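Local coordinates for regulatory protein SdiA (Escherichia coli, PDB 4LFU) that acts as a LuxR-type quorum-sensing receptor and transcription factor, responding to acyl-homoserine lactone autoinducers and activating transcription of the ftsQAZ cell-division genes, at residues A[38-49]-A[127-138]. Residues are numbered along the deposited sequence; the frame is centred on the assembly and turned at random.
Sequences EYDYYSLCVRHP and NRALGFLSFSRC
From Tyr41 paired with Ser136 to Arg47 paired with Leu130, strands 41-47 and 130-137 run antiparallel, their axes 4.6 Å apart at closest approach. At the Ser136 end a classic beta bulge breaks the regular pattern: Ser136 O accepts from both Asp40 N (2.8 Å) and Tyr41 N (3.0 Å). Just before the bulge the Tyr39 ring is sandwiched. Phe135 CB lies over one face, 3.6 Å from the Tyr39 ring centroid in a CH-pi contact, and the guanidinium of Arg137 lies flat on the other, planes 8° apart, an off-centre cation-pi stack. Arg137 starts out with CG anti to the backbone N (chi1 -166°) and bends at chi3, which brings NH2 over the Tyr39 rim. Asp40 OD2 takes a nearly straight bond from Cys138 N (2.8 Å), met nearly along its C-O axis. Strand 130-137 is the central strand of the five-stranded antiparallel sheet of the autoinducer-binding domain, with 41-47 beside it. Phe135 and Tyr42, touching through Phe135 CD1 and Tyr42 CB, face helix 23-36. On the other side of the sheet, Ser136 OG packs against Tyr41 CB at 3.4 Å and is hydrogen-bonded to Tyr63 OH. Beyond it, one water joins Ser43 OG, Ser134 OG and Phe132 O; the Ser43 side chain is about 4 Å from a bound tetraethylene glycol. Farther along this side, Arg47 lays CG 3.4 Å from Phe132 CE2, while its NH1 reaches Leu83 O.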
loop_
_atom_site.group_PDB
_atom_site.type_symbol
_atom_site.label_atom_id
_atom_site.label_comp_id
_atom_site.label_asym_id
_atom_site.label_seq_id
_atom_site.Cartn_x
_atom_site.Cartn_y
_atom_site.Cartn_z
ATOM N N GLU A 38 -3.191 -28.794 0.512
ATOM C CA GLU A 38 -4.345 -29.606 0.963
ATOM C C GLU A 38 -5.609 -28.786 1.211
ATOM O O GLU A 38 -6.289 -28.981 2.209
ATOM C CB GLU A 38 -4.022 -30.446 2.215
ATOM C CG GLU A 38 -3.707 -31.911 1.933
ATOM C CD GLU A 38 -2.273 -32.316 2.298
ATOM O OE1 GLU A 38 -2.064 -33.505 2.650
ATOM O OE2 GLU A 38 -1.362 -31.453 2.242
ATOM N N TYR A 39 -5.919 -27.873 0.299
ATOM C CA TYR A 39 -7.140 -27.087 0.393
ATOM C C TYR A 39 -8.028 -27.444 -0.770
ATOM O O TYR A 39 -7.536 -27.858 -1.808
ATOM C CB TYR A 39 -6.833 -25.586 0.419
ATOM C CG TYR A 39 -6.318 -25.143 1.763
ATOM C CD1 TYR A 39 -7.176 -25.019 2.862
ATOM C CD2 TYR A 39 -4.963 -24.867 1.950
ATOM C CE1 TYR A 39 -6.693 -24.621 4.102
ATOM C CE2 TYR A 39 -4.475 -24.483 3.190
ATOM C CZ TYR A 39 -5.336 -24.349 4.252
ATOM O OH TYR A 39 -4.819 -23.949 5.470
ATOM N N ASP A 40 -9.334 -27.300 -0.580
ATOM C CA ASP A 40 -10.322 -27.652 -1.593
ATOM C C ASP A 40 -10.624 -26.461 -2.476
ATOM O O ASP A 40 -10.776 -26.591 -3.692
ATOM C CB ASP A 40 -11.613 -28.130 -0.919
ATOM C CG ASP A 40 -11.417 -29.417 -0.158
ATOM O OD1 ASP A 40 -10.712 -30.314 -0.664
ATOM O OD2 ASP A 40 -11.950 -29.537 0.951
ATOM N N TYR A 41 -10.705 -25.289 -1.861
ATOM C CA TYR A 41 -11.119 -24.116 -2.589
ATOM C C TYR A 41 -10.201 -22.922 -2.367
ATOM O O TYR A 41 -9.512 -22.842 -1.373
ATOM C CB TYR A 41 -12.544 -23.740 -2.202
ATOM C CG TYR A 41 -13.590 -24.823 -2.404
ATOM C CD1 TYR A 41 -14.083 -25.117 -3.669
ATOM C CD2 TYR A 41 -14.109 -25.525 -1.320
ATOM C CE1 TYR A 41 -15.067 -26.097 -3.859
ATOM C CE2 TYR A 41 -15.084 -26.521 -1.499
ATOM C CZ TYR A 41 -15.561 -26.784 -2.761
ATOM O OH TYR A 41 -16.522 -27.733 -2.935
ATOM N N TYR A 42 -10.225 -21.997 -3.315
ATOM C CA TYR A 42 -9.603 -20.685 -3.166
ATOM C C TYR A 42 -10.623 -19.656 -3.636
ATOM O O TYR A 42 -11.573 -19.988 -4.357
ATOM C CB TYR A 42 -8.336 -20.580 -4.020
ATOM C CG TYR A 42 -8.631 -20.415 -5.505
ATOM C CD1 TYR A 42 -8.852 -21.533 -6.308
ATOM C CD2 TYR A 42 -8.697 -19.140 -6.103
ATOM C CE1 TYR A 42 -9.154 -21.411 -7.635
ATOM C CE2 TYR A 42 -8.985 -19.001 -7.461
ATOM C CZ TYR A 42 -9.208 -20.153 -8.213
ATOM O OH TYR A 42 -9.507 -20.096 -9.560
ATOM N N SER A 43 -10.441 -18.420 -3.190
ATOM C CA SER A 43 -11.112 -17.284 -3.764
ATOM C C SER A 43 -10.135 -16.101 -3.778
ATOM O O SER A 43 -9.391 -15.894 -2.838
ATOM C CB SER A 43 -12.401 -16.951 -3.003
ATOM O OG SER A 43 -12.138 -16.480 -1.697
ATOM N N LEU A 44 -10.135 -15.336 -4.861
ATOM C CA LEU A 44 -9.301 -14.155 -4.942
ATOM C C LEU A 44 -10.272 -12.985 -5.080
ATOM O O LEU A 44 -10.996 -12.918 -6.074
ATOM C CB LEU A 44 -8.365 -14.274 -6.153
ATOM C CG LEU A 44 -6.886 -13.846 -6.094
ATOM C CD1 LEU A 44 -6.468 -13.144 -7.447
ATOM C CD2 LEU A 44 -6.496 -12.965 -4.888
ATOM N N CYS A 45 -10.333 -12.129 -4.046
ATOM C CA CYS A 45 -11.229 -10.945 -3.970
ATOM C C CYS A 45 -10.437 -9.660 -3.840
ATOM O O CYS A 45 -9.485 -9.586 -3.073
ATOM C CB CYS A 45 -12.155 -10.987 -2.752
ATOM S SG CYS A 45 -13.186 -12.441 -2.641
ATOM N N VAL A 46 -10.884 -8.637 -4.561
ATOM C CA VAL A 46 -10.191 -7.360 -4.622
ATOM C C VAL A 46 -11.198 -6.273 -4.317
ATOM O O VAL A 46 -12.142 -6.095 -5.091
ATOM C CB VAL A 46 -9.513 -7.155 -6.037
ATOM C CG1 VAL A 46 -8.789 -5.832 -6.117
ATOM C CG2 VAL A 46 -8.538 -8.308 -6.343
ATOM N N ARG A 47 -11.013 -5.593 -3.182
ATOM C CA ARG A 47 -11.774 -4.394 -2.830
ATOM C C ARG A 47 -11.056 -3.182 -3.433
ATOM O O ARG A 47 -9.970 -2.801 -2.995
ATOM C CB ARG A 47 -11.941 -4.189 -1.276
ATOM C CG ARG A 47 -12.038 -5.475 -0.396
ATOM C CD ARG A 47 -12.550 -5.239 1.094
ATOM N NE ARG A 47 -13.968 -4.869 1.055
ATOM C CZ ARG A 47 -14.923 -5.279 1.890
ATOM N NH1 ARG A 47 -14.657 -6.099 2.903
ATOM N NH2 ARG A 47 -16.169 -4.854 1.699
ATOM N N HIS A 48 -11.672 -2.607 -4.459
ATOM C CA HIS A 48 -11.139 -1.437 -5.136
ATOM C C HIS A 48 -11.264 -0.176 -4.274
ATOM O O HIS A 48 -12.191 -0.061 -3.468
ATOM C CB HIS A 48 -11.837 -1.254 -6.479
ATOM C CG HIS A 48 -11.438 -2.275 -7.499
ATOM N ND1 HIS A 48 -11.653 -3.628 -7.324
ATOM C CD2 HIS A 48 -10.846 -2.142 -8.710
ATOM C CE1 HIS A 48 -11.208 -4.283 -8.381
ATOM N NE2 HIS A 48 -10.716 -3.405 -9.237
ATOM N N PRO A 49 -10.319 0.770 -4.427
ATOM C CA PRO A 49 -10.371 1.994 -3.642
ATOM C C PRO A 49 -11.554 2.895 -4.039
ATOM O O PRO A 49 -11.974 3.727 -3.247
ATOM C CB PRO A 49 -9.049 2.670 -3.983
ATOM C CG PRO A 49 -8.785 2.246 -5.363
ATOM C CD PRO A 49 -9.176 0.776 -5.354
ATOM N N ASN A 127 -2.028 0.355 -6.446
ATOM C CA ASN A 127 -3.177 1.195 -6.791
ATOM C C ASN A 127 -4.174 1.376 -5.631
ATOM O O ASN A 127 -5.231 2.022 -5.782
ATOM C CB ASN A 127 -3.870 0.667 -8.052
ATOM C CG ASN A 127 -4.503 -0.722 -7.864
ATOM O OD1 ASN A 127 -4.442 -1.323 -6.790
ATOM N ND2 ASN A 127 -5.121 -1.228 -8.928
ATOM N N ARG A 128 -3.796 0.819 -4.468
ATOM C CA ARG A 128 -4.574 0.892 -3.210
ATOM C C ARG A 128 -5.788 -0.055 -3.182
ATOM O O ARG A 128 -6.616 0.006 -2.275
ATOM C CB ARG A 128 -4.998 2.324 -2.900
ATOM C CG ARG A 128 -3.897 3.217 -2.412
ATOM C CD ARG A 128 -2.983 3.668 -3.537
ATOM N NE ARG A 128 -2.309 4.908 -3.177
ATOM C CZ ARG A 128 -1.030 5.148 -3.406
ATOM N NH1 ARG A 128 -0.298 4.248 -4.053
ATOM N NH2 ARG A 128 -0.501 6.301 -3.023
ATOM N N ALA A 129 -5.896 -0.929 -4.176
ATOM C CA ALA A 129 -6.885 -2.000 -4.106
ATOM C C ALA A 129 -6.423 -2.942 -3.015
ATOM O O ALA A 129 -5.225 -3.053 -2.752
ATOM C CB ALA A 129 -6.995 -2.729 -5.437
ATOM N N LEU A 130 -7.362 -3.619 -2.368
ATOM C CA LEU A 130 -6.992 -4.595 -1.351
ATOM C C LEU A 130 -7.306 -5.969 -1.895
ATOM O O LEU A 130 -8.463 -6.263 -2.240
ATOM C CB LEU A 130 -7.752 -4.342 -0.033
ATOM C CG LEU A 130 -7.511 -3.061 0.777
ATOM C CD1 LEU A 130 -8.425 -3.089 1.981
ATOM C CD2 LEU A 130 -6.063 -2.957 1.259
ATOM N N GLY A 131 -6.273 -6.798 -1.989
ATOM C CA GLY A 131 -6.428 -8.144 -2.493
ATOM C C GLY A 131 -6.415 -9.126 -1.350
ATOM O O GLY A 131 -5.612 -9.004 -0.407
ATOM N N PHE A 132 -7.334 -10.085 -1.421
ATOM C CA PHE A 132 -7.479 -11.137 -0.407
ATOM C C PHE A 132 -7.419 -12.508 -1.083
ATOM O O PHE A 132 -8.200 -12.800 -1.985
ATOM C CB PHE A 132 -8.824 -10.997 0.312
ATOM C CG PHE A 132 -8.982 -9.702 1.079
ATOM C CD1 PHE A 132 -8.695 -9.650 2.438
ATOM C CD2 PHE A 132 -9.429 -8.535 0.440
ATOM C CE1 PHE A 132 -8.814 -8.464 3.134
ATOM C CE2 PHE A 132 -9.592 -7.332 1.151
ATOM C CZ PHE A 132 -9.278 -7.297 2.483
ATOM N N LEU A 133 -6.505 -13.357 -0.637
ATOM C CA LEU A 133 -6.467 -14.733 -1.119
ATOM C C LEU A 133 -6.873 -15.690 0.007
ATOM O O LEU A 133 -6.211 -15.756 1.030
ATOM C CB LEU A 133 -5.069 -15.083 -1.646
ATOM C CG LEU A 133 -4.865 -16.541 -2.105
ATOM C CD1 LEU A 133 -5.706 -16.881 -3.330
ATOM C CD2 LEU A 133 -3.389 -16.769 -2.362
ATOM N N SER A 134 -7.962 -16.420 -0.192
ATOM C CA SER A 134 -8.470 -17.377 0.794
ATOM C C SER A 134 -8.320 -18.778 0.281
ATOM O O SER A 134 -8.545 -19.021 -0.888
ATOM C CB SER A 134 -9.941 -17.145 1.030
ATOM O OG SER A 134 -10.140 -16.029 1.853
ATOM N N PHE A 135 -7.907 -19.690 1.152
ATOM C CA PHE A 135 -8.005 -21.134 0.891
ATOM C C PHE A 135 -8.986 -21.737 1.888
ATOM O O PHE A 135 -9.031 -21.328 3.040
ATOM C CB PHE A 135 -6.656 -21.836 1.071
ATOM C CG PHE A 135 -5.605 -21.466 0.039
ATOM C CD1 PHE A 135 -5.960 -21.072 -1.249
ATOM C CD2 PHE A 135 -4.254 -21.551 0.360
ATOM C CE1 PHE A 135 -4.994 -20.743 -2.189
ATOM C CE2 PHE A 135 -3.280 -21.245 -0.592
ATOM C CZ PHE A 135 -3.660 -20.838 -1.865
ATOM N N SER A 136 -9.780 -22.705 1.453
ATOM C CA SER A 136 -10.704 -23.365 2.376
ATOM C C SER A 136 -10.791 -24.863 2.141
ATOM O O SER A 136 -10.443 -25.351 1.096
ATOM C CB SER A 136 -12.096 -22.722 2.352
ATOM O OG SER A 136 -12.699 -22.880 1.091
ATOM N N ARG A 137 -11.281 -25.566 3.140
ATOM C CA ARG A 137 -11.260 -27.005 3.174
ATOM C C ARG A 137 -12.535 -27.510 3.855
ATOM O O ARG A 137 -13.023 -26.917 4.848
ATOM C CB ARG A 137 -10.026 -27.443 3.959
ATOM C CG ARG A 137 -9.672 -28.878 3.807
ATOM C CD ARG A 137 -8.226 -29.116 4.174
ATOM N NE ARG A 137 -7.877 -28.607 5.487
ATOM C CZ ARG A 137 -6.674 -28.132 5.803
ATOM N NH1 ARG A 137 -6.442 -27.688 7.034
ATOM N NH2 ARG A 137 -5.700 -28.088 4.893
ATOM N N CYS A 138 -13.051 -28.614 3.323
ATOM C CA CYS A 138 -14.232 -29.272 3.875
ATOM C C CYS A 138 -13.907 -30.237 5.002
ATOM O O CYS A 138 -14.816 -30.775 5.625
ATOM C CB CYS A 138 -15.005 -29.999 2.772
ATOM S SG CYS A 138 -15.619 -28.886 1.480
HETATM O O HOH W 1 -10.649 -14.041 -0.598
#